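Local coordinates for protein AmbC (Sorangium cellulosum, PDB 5O15) that takes part in ambruticin biosynthesis as a bifunctional dehydratase-cyclase domain of a polyketide synthase, probably dehydrating an intermediate and then closing it into a heterocycle, at residues G33-G38 with T98-V103; W47-V52 with L89-R94; A115-P120 with W128-R133; A146-A151 with E275-Q280; S189-L194 with R256-V261. All coordinates share one frame; numbering follows the deposited sequence. Where two conformers were deposited one is given.

Contact 1 of 5, residues G33-G38 with T98-V103; sequences GYVLSG and TLQVTV
Leu36 CD1 meets Val103 CG2 at 4.0 Å on the face of this antiparallel strand pair that also carries Tyr34, Leu99 and Val101. CG of Leu36 is anti to its carbonyl carbon (chi1 -62°), and farther out the CD1 methyl lies against Val103 CG2 and above the Val101 carbonyl, 3.6 Å from Val101 O. Behind it, CB of Leu36 rests on CB of Val101, and CB of Tyr34 meets CB of Val103, also at 4.0 Å. Gly38, lacking a side chain, adds no bump beside Leu99, and CG2 of Thr98 packs 3.4 Å from Gly38 O, which accepts Leu99 N.

The other face carries Val35, Ser37, Gln100 and Thr102. Gln100 runs out extended, and its CD lies 3.8 Å from CG1 of Val35, the two side chains crossing obliquely. Next to them a water links Ser37 OG, Gln100 NE2 and Leu99 O. Thr102 OG1 is hydrogen-bonded to His117 NE2 of the next strand.

Six backbone hydrogen bonds fix the register; that from Leu36 N to Val101 O is 2.9 Å long and nearly straight (176°). Tyr34, Leu36, Leu99 and Val101 press on Val75, Ala74, Leu67 and Ala71 of helix 61-75, the packing of a curved antiparallel sheet around a long helix that defines the hotdog fold.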
# COMPACT_ATOMS: atom_id res chain seq x y z
N GLY A 33 12.23 20.98 9.05
CA GLY A 33 12.04 19.93 8.05
C GLY A 33 12.91 18.74 8.39
O GLY A 33 13.75 18.78 9.29
N TYR A 34 12.71 17.68 7.61
CA TYR A 34 13.44 16.43 7.79
C TYR A 34 13.77 15.86 6.43
O TYR A 34 13.04 16.04 5.46
CB TYR A 34 12.64 15.35 8.53
CG TYR A 34 12.32 15.71 9.96
CD1 TYR A 34 11.31 16.61 10.28
CD2 TYR A 34 12.95 15.05 11.00
CE1 TYR A 34 10.98 16.90 11.60
CE2 TYR A 34 12.63 15.33 12.33
CZ TYR A 34 11.64 16.24 12.62
OH TYR A 34 11.32 16.49 13.94
N VAL A 35 14.85 15.08 6.38
CA VAL A 35 15.28 14.35 5.19
C VAL A 35 15.64 12.93 5.61
O VAL A 35 16.61 12.71 6.34
CB VAL A 35 16.47 15.03 4.48
CG1 VAL A 35 16.86 14.23 3.25
CG2 VAL A 35 16.09 16.44 4.09
N LEU A 36 14.86 11.97 5.12
CA LEU A 36 15.09 10.56 5.39
C LEU A 36 15.70 9.93 4.15
O LEU A 36 15.21 10.14 3.04
CB LEU A 36 13.78 9.83 5.74
CG LEU A 36 13.08 10.31 6.99
CD1 LEU A 36 12.20 11.51 6.75
CD2 LEU A 36 12.25 9.23 7.62
N SER A 37 16.75 9.16 4.34
CA SER A 37 17.46 8.56 3.22
C SER A 37 17.58 7.06 3.44
O SER A 37 17.66 6.59 4.57
CB SER A 37 18.88 9.14 3.11
OG SER A 37 18.85 10.53 2.90
N GLY A 38 17.63 6.32 2.34
CA GLY A 38 17.88 4.91 2.46
C GLY A 38 18.09 4.26 1.12
O GLY A 38 18.38 4.92 0.12
N THR A 98 18.28 4.22 -4.50
CA THR A 98 18.38 5.07 -3.34
C THR A 98 17.04 5.77 -3.17
O THR A 98 16.39 6.15 -4.15
CB THR A 98 19.50 6.11 -3.54
OG1 THR A 98 20.73 5.43 -3.77
CG2 THR A 98 19.70 6.93 -2.31
N LEU A 99 16.63 5.94 -1.92
CA LEU A 99 15.36 6.57 -1.58
C LEU A 99 15.60 7.86 -0.82
O LEU A 99 16.60 8.01 -0.09
CB LEU A 99 14.57 5.66 -0.65
CG LEU A 99 14.21 4.28 -1.20
CD1 LEU A 99 13.47 3.47 -0.13
CD2 LEU A 99 13.34 4.44 -2.40
N GLN A 100 14.64 8.78 -0.94
CA GLN A 100 14.65 9.97 -0.10
C GLN A 100 13.21 10.33 0.22
O GLN A 100 12.37 10.36 -0.68
CB GLN A 100 15.35 11.14 -0.78
CG GLN A 100 15.64 12.27 0.18
CD GLN A 100 16.45 13.37 -0.44
OE1 GLN A 100 16.01 14.52 -0.50
NE2 GLN A 100 17.65 13.04 -0.87
N VAL A 101 12.94 10.61 1.48
CA VAL A 101 11.66 11.17 1.88
C VAL A 101 11.94 12.55 2.43
O VAL A 101 12.72 12.71 3.37
CB VAL A 101 10.94 10.32 2.92
CG1 VAL A 101 9.60 10.92 3.18
CG2 VAL A 101 10.79 8.84 2.42
N THR A 102 11.32 13.55 1.82
CA THR A 102 11.44 14.94 2.26
C THR A 102 10.20 15.28 3.07
O THR A 102 9.08 14.93 2.69
CB THR A 102 11.67 15.89 1.06
OG1 THR A 102 10.64 15.78 0.10
CG2 THR A 102 12.94 15.58 0.35
N VAL A 103 10.39 15.97 4.20
CA VAL A 103 9.29 16.39 5.04
C VAL A 103 9.44 17.88 5.28
O VAL A 103 10.51 18.34 5.71
CB VAL A 103 9.23 15.62 6.37
CG1 VAL A 103 7.94 16.00 7.13
CG2 VAL A 103 9.23 14.10 6.14
O HOH W 1 18.48 10.32 0.17

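Contact 2 of 5, residues W47-V52 with L89-R94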
# COMPACT_ATOMS: atom_id res chain seq x y z
N TRP A 47 11.37 -10.11 -2.80
CA TRP A 47 9.92 -10.17 -2.85
C TRP A 47 9.30 -9.03 -3.66
O TRP A 47 8.21 -9.23 -4.22
CB TRP A 47 9.31 -10.20 -1.45
CG TRP A 47 9.58 -9.00 -0.59
CD1 TRP A 47 10.63 -8.80 0.25
CD2 TRP A 47 8.76 -7.82 -0.47
NE1 TRP A 47 10.53 -7.57 0.88
CE2 TRP A 47 9.38 -6.97 0.46
CE3 TRP A 47 7.55 -7.43 -1.04
CZ2 TRP A 47 8.84 -5.76 0.81
CZ3 TRP A 47 7.03 -6.20 -0.69
CH2 TRP A 47 7.68 -5.39 0.22
N VAL A 48 9.92 -7.83 -3.70
CA VAL A 48 9.27 -6.74 -4.42
C VAL A 48 9.15 -7.07 -5.90
O VAL A 48 8.27 -6.54 -6.58
CB VAL A 48 9.99 -5.39 -4.21
CG1 VAL A 48 9.97 -5.03 -2.75
CG2 VAL A 48 11.41 -5.37 -4.76
N LEU A 49 10.05 -7.91 -6.42
CA LEU A 49 10.03 -8.29 -7.83
C LEU A 49 8.83 -9.15 -8.19
O LEU A 49 8.57 -9.37 -9.38
CB LEU A 49 11.33 -8.99 -8.22
CG LEU A 49 12.60 -8.14 -8.05
CD1 LEU A 49 13.85 -9.01 -8.31
CD2 LEU A 49 12.53 -6.92 -8.95
N ASP A 50 8.13 -9.71 -7.20
CA ASP A 50 6.90 -10.42 -7.49
C ASP A 50 5.76 -9.49 -7.85
O ASP A 50 4.71 -9.97 -8.31
CB ASP A 50 6.48 -11.24 -6.27
CG ASP A 50 7.35 -12.47 -6.00
OD1 ASP A 50 8.23 -12.77 -6.83
OD2 ASP A 50 7.12 -13.11 -4.95
N HIS A 51 5.95 -8.16 -7.72
CA HIS A 51 4.89 -7.21 -8.03
C HIS A 51 4.97 -6.82 -9.49
O HIS A 51 5.43 -5.74 -9.89
CB HIS A 51 4.96 -5.97 -7.13
CG HIS A 51 3.72 -5.15 -7.22
ND1 HIS A 51 3.72 -3.91 -7.82
CD2 HIS A 51 2.45 -5.37 -6.83
CE1 HIS A 51 2.50 -3.39 -7.77
NE2 HIS A 51 1.70 -4.27 -7.18
N VAL A 52 4.47 -7.73 -10.33
CA VAL A 52 4.42 -7.56 -11.77
C VAL A 52 3.03 -7.07 -12.14
O VAL A 52 2.04 -7.78 -11.90
CB VAL A 52 4.77 -8.86 -12.50
CG1 VAL A 52 4.78 -8.63 -14.01
CG2 VAL A 52 6.11 -9.42 -12.01
N LEU A 89 7.74 3.32 -9.58
CA LEU A 89 9.16 3.06 -9.37
C LEU A 89 9.45 1.72 -10.04
O LEU A 89 9.03 0.66 -9.56
CB LEU A 89 9.46 3.03 -7.87
CG LEU A 89 10.90 3.04 -7.39
CD1 LEU A 89 11.02 3.51 -5.94
CD2 LEU A 89 11.62 1.74 -7.56
N ALA A 90 10.13 1.80 -11.18
CA ALA A 90 10.55 0.61 -11.91
C ALA A 90 11.66 -0.07 -11.14
O ALA A 90 12.58 0.59 -10.65
CB ALA A 90 11.04 1.02 -13.30
N LEU A 91 11.57 -1.36 -11.00
CA LEU A 91 12.51 -2.07 -10.14
C LEU A 91 13.59 -2.75 -10.95
O LEU A 91 13.27 -3.45 -11.92
CB LEU A 91 11.78 -3.12 -9.32
CG LEU A 91 10.86 -2.58 -8.22
CD1 LEU A 91 9.91 -3.66 -7.73
CD2 LEU A 91 11.67 -1.99 -7.07
N PRO A 92 14.85 -2.64 -10.56
CA PRO A 92 15.91 -3.38 -11.27
C PRO A 92 15.84 -4.84 -10.91
O PRO A 92 15.46 -5.21 -9.80
CB PRO A 92 17.19 -2.76 -10.70
CG PRO A 92 16.81 -2.40 -9.30
CD PRO A 92 15.37 -1.95 -9.37
N ALA A 93 16.23 -5.69 -11.87
CA ALA A 93 16.14 -7.13 -11.66
C ALA A 93 17.12 -7.60 -10.60
O ALA A 93 16.82 -8.57 -9.88
CB ALA A 93 16.37 -7.88 -12.97
N ARG A 94 18.27 -6.94 -10.48
CA ARG A 94 19.28 -7.31 -9.50
C ARG A 94 20.11 -6.08 -9.18
O ARG A 94 21.26 -5.94 -9.62
CB ARG A 94 20.16 -8.45 -10.04
CG ARG A 94 21.27 -8.89 -9.08
CD ARG A 94 21.95 -10.18 -9.52
NE ARG A 94 21.01 -11.30 -9.56
CZ ARG A 94 20.69 -12.06 -8.51
NH1 ARG A 94 21.24 -11.84 -7.32
NH2 ARG A 94 19.82 -13.05 -8.66
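Val48 meets Leu91 with one branch, CG2, which lies between its own backbone N and carbonyl carbon and touches Leu91 CD1 at 3.7 Å. It belongs to a 3-10 turn, with Asp50 N bonded to Trp47 O, that presents Val48 and Leu49 in succession. The side chains of Val48 and Leu91 cross at about a right angle, and CG2 also lies 4.1 Å from Leu91 CD2, facing the fork of the leucine. From the backbone side, Val48 O lies 3.5 Å from Leu91 CD1, although its hydrogen-bonding partner is His51 N within the same turn.

Leu49 follows with both of its methyl groups in use. CD2 packs on Leu91 CB at 3.9 Å and sits 3.5 Å from Pro92 O, while CD1 reaches Ala93 O at 3.4 Å. The two methyls thus meet successive residues of 89-94, and Leu91 is held between the two neighbours Val48 and Leu49.

The chain then passes through an inverse gamma turn at His51, which in sequence opens the HxxxGxxxxP signature of polyketide synthase dehydratases. Around the contact, the hydroxyl of Thr42 hydrogen-bonds Pro92 O, Leu91 pairs through its backbone with Val57 of strand 56-57, Trp47 packs on Pro211 and Ala212 of helix 211-225, and Asp50 OD2 bonds Ala176 N in the loop before strand 180-186.

Contact 3 of 5, residues A115-P120 with W128-R133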
# COMPACT_ATOMS: atom_id res chain seq x y z
N ALA A 115 7.28 14.34 0.40
CA ALA A 115 7.43 13.72 -0.91
C ALA A 115 8.34 12.51 -0.78
O ALA A 115 9.18 12.46 0.11
CB ALA A 115 7.97 14.68 -1.97
N VAL A 116 8.16 11.53 -1.67
CA VAL A 116 8.99 10.33 -1.73
C VAL A 116 9.64 10.28 -3.11
O VAL A 116 8.94 10.39 -4.12
CB VAL A 116 8.14 9.07 -1.52
CG1 VAL A 116 9.02 7.83 -1.58
CG2 VAL A 116 7.38 9.18 -0.22
N HIS A 117 10.96 10.06 -3.14
CA HIS A 117 11.75 10.10 -4.37
C HIS A 117 12.69 8.91 -4.42
O HIS A 117 13.04 8.36 -3.38
CB HIS A 117 12.64 11.32 -4.35
CG HIS A 117 12.00 12.49 -3.70
ND1 HIS A 117 11.40 13.43 -4.46
CD2 HIS A 117 11.82 12.86 -2.40
CE1 HIS A 117 10.96 14.41 -3.70
NE2 HIS A 117 11.18 14.08 -2.44
N SER A 118 13.15 8.58 -5.62
CA SER A 118 14.20 7.59 -5.75
C SER A 118 15.13 7.96 -6.87
O SER A 118 14.82 8.79 -7.73
CB SER A 118 13.63 6.19 -5.98
OG SER A 118 13.33 5.99 -7.33
N ARG A 119 16.30 7.33 -6.86
CA ARG A 119 17.23 7.43 -7.97
C ARG A 119 18.00 6.12 -8.06
O ARG A 119 18.20 5.46 -7.04
CB ARG A 119 18.18 8.62 -7.81
CG ARG A 119 19.21 8.49 -6.72
CD ARG A 119 20.18 9.70 -6.67
NE ARG A 119 21.26 9.40 -5.74
CZ ARG A 119 22.01 10.30 -5.11
NH1 ARG A 119 21.83 11.61 -5.28
NH2 ARG A 119 22.96 9.87 -4.28
N PRO A 120 18.45 5.73 -9.26
CA PRO A 120 19.23 4.49 -9.37
C PRO A 120 20.46 4.53 -8.48
O PRO A 120 21.13 5.56 -8.36
CB PRO A 120 19.61 4.43 -10.86
CG PRO A 120 18.61 5.29 -11.55
CD PRO A 120 18.22 6.36 -10.57
N TRP A 128 16.83 12.81 -9.22
CA TRP A 128 15.83 12.17 -8.38
C TRP A 128 14.49 12.18 -9.10
O TRP A 128 14.15 13.14 -9.79
CB TRP A 128 15.72 12.95 -7.08
CG TRP A 128 16.83 12.79 -6.13
CD1 TRP A 128 17.84 13.69 -5.90
CD2 TRP A 128 17.05 11.71 -5.23
NE1 TRP A 128 18.66 13.23 -4.90
CE2 TRP A 128 18.20 12.01 -4.47
CE3 TRP A 128 16.37 10.52 -4.96
CZ2 TRP A 128 18.69 11.16 -3.49
CZ3 TRP A 128 16.86 9.70 -3.96
CH2 TRP A 128 18.01 9.99 -3.27
N THR A 129 13.73 11.10 -8.94
CA THR A 129 12.39 10.95 -9.49
C THR A 129 11.39 11.00 -8.34
O THR A 129 11.53 10.25 -7.38
CB THR A 129 12.23 9.61 -10.23
OG1 THR A 129 13.11 9.56 -11.37
CG2 THR A 129 10.80 9.43 -10.72
N ALA A 130 10.37 11.87 -8.45
CA ALA A 130 9.32 11.94 -7.45
C ALA A 130 8.29 10.85 -7.72
O ALA A 130 7.80 10.71 -8.84
CB ALA A 130 8.61 13.28 -7.52
N HIS A 131 7.98 10.05 -6.71
CA HIS A 131 6.97 9.03 -6.86
C HIS A 131 5.66 9.36 -6.17
O HIS A 131 4.61 8.96 -6.68
CB HIS A 131 7.50 7.70 -6.32
CG HIS A 131 8.71 7.23 -7.04
ND1 HIS A 131 8.68 6.82 -8.35
CD2 HIS A 131 10.01 7.17 -6.66
CE1 HIS A 131 9.91 6.52 -8.75
NE2 HIS A 131 10.73 6.71 -7.74
N ALA A 132 5.70 10.09 -5.05
CA ALA A 132 4.51 10.29 -4.24
C ALA A 132 4.70 11.60 -3.48
O ALA A 132 5.82 12.00 -3.17
CB ALA A 132 4.28 9.15 -3.23
N ARG A 133 3.59 12.26 -3.21
CA ARG A 133 3.56 13.46 -2.42
C ARG A 133 2.34 13.45 -1.55
O ARG A 133 1.38 12.76 -1.84
CB ARG A 133 3.45 14.71 -3.32
CG ARG A 133 4.60 14.93 -4.23
CD ARG A 133 4.46 16.22 -5.05
NE ARG A 133 5.67 16.37 -5.87
CZ ARG A 133 6.82 16.86 -5.41
NH1 ARG A 133 6.90 17.29 -4.15
NH2 ARG A 133 7.87 16.94 -6.21
O HOH W 2 15.49 8.82 -10.91
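Ser118 carries OG between its backbone N and carbonyl carbon (chi1 83°), and His131 places CG anti to its carbonyl carbon (chi1 -60°); from these starts OG and NE2 come together in a 2.7 Å hydrogen bond. The pair spans the beta hairpin of strands 112-120 and 129-137, which contains a classic beta bulge. There Val116 O receives His131 N at 2.8 Å and, weakly, Ala132 N at 3.4 Å, both bulge residues facing one valine. The hydroxyl approaches the imidazole at its edge, near the ring plane. ND1 of the same ring is bonded to Ala87 O and Phe64 lies almost parallel to it, so its rotation is well defined.

On the other face of the hairpin, Arg119 lies across Trp128. Its CD stands over the centre of the six-membered ring, 3.8 Å from the centroid, a CH-pi contact. The guanidinium is tilted 27° to the indole, with Trp128 CZ2 over one of its faces and NH1 3.6 Å from Trp128 NE1. Trp128 also covers Thr98 and Gln100 of the adjacent strand. An alanine at Trp128 would probably leave the Arg119 chain without its flat support and less restrained, and open a gap beside Thr98 and Gln100. At the far end, Arg133 gives NE to a salt bridge with Glu86 and lays NH1 3.6 Å from Ala115 CB.

Contact 4 of 5, residues A146-A151 with E275-Q280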
# COMPACT_ATOMS: atom_id res chain seq x y z
N ALA A 146 -15.07 -4.52 15.99
CA ALA A 146 -16.02 -5.53 16.43
C ALA A 146 -16.38 -6.50 15.31
O ALA A 146 -16.71 -7.67 15.57
CB ALA A 146 -17.27 -4.87 17.00
N TRP A 147 -16.29 -6.05 14.06
CA TRP A 147 -16.57 -6.91 12.91
C TRP A 147 -15.58 -8.06 12.80
O TRP A 147 -15.90 -9.05 12.13
CB TRP A 147 -16.54 -6.09 11.60
CG TRP A 147 -15.29 -5.26 11.40
CD1 TRP A 147 -15.10 -3.95 11.74
CD2 TRP A 147 -14.04 -5.72 10.88
NE1 TRP A 147 -13.82 -3.58 11.46
CE2 TRP A 147 -13.15 -4.65 10.94
CE3 TRP A 147 -13.58 -6.94 10.35
CZ2 TRP A 147 -11.82 -4.75 10.51
CZ3 TRP A 147 -12.28 -7.02 9.92
CH2 TRP A 147 -11.41 -5.96 10.02
N ALA A 148 -14.41 -7.97 13.41
CA ALA A 148 -13.39 -9.02 13.37
C ALA A 148 -13.58 -10.03 14.50
O ALA A 148 -12.93 -11.08 14.48
CB ALA A 148 -12.00 -8.38 13.47
N ALA A 149 -14.42 -9.73 15.47
CA ALA A 149 -14.67 -10.58 16.64
C ALA A 149 -15.91 -11.42 16.42
O ALA A 149 -16.82 -11.04 15.67
CB ALA A 149 -14.88 -9.67 17.87
N GLY A 150 -15.98 -12.56 17.12
CA GLY A 150 -17.17 -13.39 17.05
C GLY A 150 -17.26 -14.12 15.74
O GLY A 150 -16.28 -14.65 15.24
N ALA A 151 -18.46 -14.17 15.18
CA ALA A 151 -18.68 -14.91 13.96
C ALA A 151 -17.80 -14.37 12.85
O ALA A 151 -17.70 -13.16 12.64
CB ALA A 151 -20.14 -14.77 13.52
N GLU A 275 -9.97 -1.28 6.74
CA GLU A 275 -9.73 -1.41 8.17
C GLU A 275 -9.08 -2.76 8.42
O GLU A 275 -9.55 -3.77 7.88
CB GLU A 275 -11.02 -1.29 8.96
CG GLU A 275 -11.74 0.04 8.82
CD GLU A 275 -13.17 -0.18 9.22
OE1 GLU A 275 -13.41 -0.49 10.41
OE2 GLU A 275 -14.05 -0.18 8.33
N LEU A 276 -8.06 -2.79 9.26
CA LEU A 276 -7.29 -4.00 9.53
C LEU A 276 -7.26 -4.27 11.03
O LEU A 276 -7.03 -3.36 11.83
CB LEU A 276 -5.86 -3.84 9.00
CG LEU A 276 -5.77 -3.50 7.51
CD1 LEU A 276 -4.35 -3.22 7.09
CD2 LEU A 276 -6.34 -4.61 6.64
N ALA A 277 -7.46 -5.54 11.38
CA ALA A 277 -7.47 -6.01 12.75
C ALA A 277 -6.49 -7.16 12.93
O ALA A 277 -6.31 -8.00 12.04
CB ALA A 277 -8.88 -6.47 13.13
N ASP A 278 -5.88 -7.21 14.11
CA ASP A 278 -4.97 -8.28 14.46
C ASP A 278 -5.71 -9.54 14.88
O ASP A 278 -6.94 -9.58 14.94
CB ASP A 278 -3.95 -7.84 15.51
CG ASP A 278 -4.52 -7.64 16.91
OD1 ASP A 278 -5.58 -8.19 17.26
OD2 ASP A 278 -3.82 -6.90 17.67
N ALA A 279 -4.94 -10.59 15.16
CA ALA A 279 -5.48 -11.91 15.49
C ALA A 279 -6.28 -11.93 16.77
O ALA A 279 -7.03 -12.89 16.98
CB ALA A 279 -4.33 -12.92 15.57
N GLN A 280 -6.13 -10.92 17.62
CA GLN A 280 -6.84 -10.78 18.87
C GLN A 280 -8.04 -9.85 18.74
O GLN A 280 -8.64 -9.49 19.75
CB GLN A 280 -5.87 -10.18 19.91
CG GLN A 280 -4.72 -11.08 20.25
CD GLN A 280 -4.09 -10.66 21.54
OE1 GLN A 280 -4.05 -9.45 21.91
NE2 GLN A 280 -3.67 -11.65 22.30
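Trp147 and Glu275 share the polar link of this contact: NE1 donates to OE1 in a long, bent bond of 3.3 Å with an N-H...O angle of 136°. The indole N-H reaches the oxygen from above the carboxylate plane, the oxygen is itself tilted from the ring plane, and ring and carboxylate stand almost perpendicular, 82° apart. Trp147 CG lies between its backbone N and carbonyl carbon (chi1 52°), which starts the indole toward strand 269-277. The second oxygen, OE2, forms a salt bridge with Arg258, which is likely to take up much of the charge and steady the carboxylate for the tryptophan.

The apolar contacts use the six-membered ring. CH2 touches Ala277 CB at 4.0 Å, and CZ2 lies 3.9 Å from Glu275 CB. Ala148 CB packs on Ala277 CB at 3.7 Å and also lies over one face of the indole, toward its rim. An alanine at Trp147 would probably leave Glu275 OE1 without this N-H donor and open a gap above Ala277.

Segment 146-151, a short 3-10 turn running into loop, thus lies over the neighbouring strands 254-261 and 269-277. Trp147 spans Arg256 and Arg258 of strand 254-261 as well as strand 269-277, and Ala148 O accepts a hydrogen bond from Arg256 NH1.

Contact 5 of 5, residues S189-L194 with R256-V261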
# COMPACT_ATOMS: atom_id res chain seq x y z
N SER A 189 -19.30 -4.40 1.66
CA SER A 189 -18.16 -4.71 2.50
C SER A 189 -17.56 -6.05 2.13
O SER A 189 -18.26 -7.07 2.09
CB SER A 189 -18.58 -4.75 3.97
OG SER A 189 -18.96 -3.45 4.38
N ILE A 190 -16.26 -6.06 1.88
CA ILE A 190 -15.48 -7.26 1.68
C ILE A 190 -14.73 -7.55 2.97
O ILE A 190 -14.06 -6.66 3.52
CB ILE A 190 -14.51 -7.11 0.51
CG1 ILE A 190 -15.28 -6.78 -0.78
CG2 ILE A 190 -13.68 -8.36 0.35
CD1 ILE A 190 -16.20 -7.84 -1.25
N TYR A 191 -14.84 -8.78 3.46
CA TYR A 191 -14.16 -9.24 4.65
C TYR A 191 -13.13 -10.27 4.21
O TYR A 191 -13.45 -11.16 3.41
CB TYR A 191 -15.16 -9.87 5.64
CG TYR A 191 -16.10 -8.82 6.19
CD1 TYR A 191 -15.67 -8.00 7.20
CD2 TYR A 191 -17.37 -8.61 5.67
CE1 TYR A 191 -16.47 -7.01 7.71
CE2 TYR A 191 -18.19 -7.59 6.17
CZ TYR A 191 -17.73 -6.81 7.20
OH TYR A 191 -18.50 -5.78 7.73
N ALA A 192 -11.91 -10.20 4.72
CA ALA A 192 -10.88 -11.11 4.25
C ALA A 192 -9.89 -11.46 5.34
O ALA A 192 -9.60 -10.65 6.23
CB ALA A 192 -10.16 -10.54 3.03
N ASP A 193 -9.34 -12.68 5.24
CA ASP A 193 -8.16 -13.10 5.97
C ASP A 193 -6.95 -12.87 5.08
O ASP A 193 -6.89 -13.43 3.97
CB ASP A 193 -8.27 -14.57 6.36
CG ASP A 193 -9.32 -14.81 7.39
OD1 ASP A 193 -9.27 -14.21 8.48
OD2 ASP A 193 -10.21 -15.65 7.20
N LEU A 194 -5.98 -12.09 5.58
CA LEU A 194 -4.77 -11.72 4.85
C LEU A 194 -3.57 -12.33 5.57
O LEU A 194 -3.49 -12.31 6.79
CB LEU A 194 -4.59 -10.21 4.82
CG LEU A 194 -5.79 -9.38 4.35
CD1 LEU A 194 -5.41 -7.90 4.32
CD2 LEU A 194 -6.33 -9.81 3.00
N ARG A 256 -7.05 -9.61 9.74
CA ARG A 256 -8.36 -9.57 9.13
C ARG A 256 -8.61 -8.17 8.59
O ARG A 256 -8.14 -7.18 9.15
CB ARG A 256 -9.47 -9.99 10.07
CG ARG A 256 -9.48 -11.48 10.29
CD ARG A 256 -10.57 -11.93 11.20
NE ARG A 256 -10.56 -13.39 11.28
CZ ARG A 256 -11.18 -14.10 12.21
NH1 ARG A 256 -11.89 -13.51 13.14
NH2 ARG A 256 -11.10 -15.43 12.20
N ALA A 257 -9.33 -8.09 7.47
CA ALA A 257 -9.58 -6.85 6.78
C ALA A 257 -11.07 -6.71 6.50
O ALA A 257 -11.77 -7.68 6.19
CB ALA A 257 -8.85 -6.84 5.44
N ARG A 258 -11.50 -5.45 6.55
CA ARG A 258 -12.80 -4.99 6.09
C ARG A 258 -12.55 -3.90 5.06
O ARG A 258 -11.95 -2.86 5.39
CB ARG A 258 -13.64 -4.45 7.24
CG ARG A 258 -14.99 -3.95 6.82
CD ARG A 258 -15.75 -3.36 7.99
NE ARG A 258 -17.08 -2.91 7.58
CZ ARG A 258 -17.39 -1.67 7.22
NH1 ARG A 258 -16.48 -0.70 7.22
NH2 ARG A 258 -18.64 -1.38 6.87
N VAL A 259 -12.98 -4.12 3.84
CA VAL A 259 -12.79 -3.19 2.73
C VAL A 259 -14.19 -2.79 2.29
O VAL A 259 -14.94 -3.60 1.74
CB VAL A 259 -12.00 -3.83 1.59
CG1 VAL A 259 -11.81 -2.82 0.47
CG2 VAL A 259 -10.68 -4.34 2.05
N GLU A 260 -14.55 -1.54 2.53
CA GLU A 260 -15.87 -1.03 2.23
C GLU A 260 -15.83 -0.21 0.95
O GLU A 260 -15.21 0.86 0.90
CB GLU A 260 -16.42 -0.21 3.39
CG GLU A 260 -17.83 0.26 3.13
CD GLU A 260 -18.58 0.57 4.40
OE1 GLU A 260 -19.72 0.07 4.55
OE2 GLU A 260 -18.03 1.27 5.27
N VAL A 261 -16.49 -0.73 -0.08
CA VAL A 261 -16.44 -0.12 -1.40
C VAL A 261 -17.39 1.06 -1.45
O VAL A 261 -18.55 0.96 -1.04
CB VAL A 261 -16.76 -1.16 -2.48
CG1 VAL A 261 -16.66 -0.58 -3.85
CG2 VAL A 261 -15.82 -2.33 -2.33
O HOH W 3 -10.01 -17.01 9.90
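Arg258 NE donates to Tyr191 OH at 3.2 Å, the hydroxyl lying at the guanidinium edge and within 3° of its plane. The two side chains run side by side in the same direction, and CG of Arg258, anti to its backbone N (chi1 179°), starts a chain extended to NE, with Arg258 CG 3.5 Å from Tyr191 CE1. The remaining nitrogens are engaged too: NH2 forms a 2.9 Å salt bridge with Glu260 OE1, and NH1 serves both Glu260 OE2 and Glu275 OE2.

Two residues back, Arg256 NE meets Asp193 OD1 at 3.2 Å in a salt bridge, nearly along the C-O axis of the acceptor, and NH1 bonds Ala148 O. A water bridges Asp193 OD2 and Arg256 NH2; OD2 also accepts from Trp152 NE1, while the Arg256 guanidinium makes a cation-pi contact with Trp152.

Four antiparallel hydrogen bonds satisfy the backbone of Ile190, Ala192, Ala257 and Val259, the straightest from Ile190 N to Val259 O at 2.8 Å (179°); Tyr191 and Asp193 pair with strand 180-186. The same four residues form the opposite, apolar face; Leu194 brings CD1 against Ala257 CB at 3.8 Å, and Ile190, Ala192 and Leu194 reach helix 211-225.

The pairing therefore separates its chemistry by face, apolar toward the helix and polar on the other, where Arg258 meets Glu260 and Glu275 and Arg256 meets Asp193, consistent with charged arginines.

In the fold
The five contacts divide between the two halves expected of a double hotdog fold. Contacts 1, 2 and 3 come first along the chain; contact 2 falls between the two strands of contact 1, and contact 3 follows. Contacts 1 and 3, with centres about 10 Å apart, share the adjoining strands 96-103 and 112-120, and Leu89 of contact 2 packs on Ser118 and His131 of contact 3. Contacts 4 and 5, also about 10 Å apart, belong to the second half; both strands of contact 5 fall between the segments of contact 4. Between halves the centres lie about 26 to 35 Å apart, so each group lies within its own half, while strands 79-85 and 236-247 pair between them.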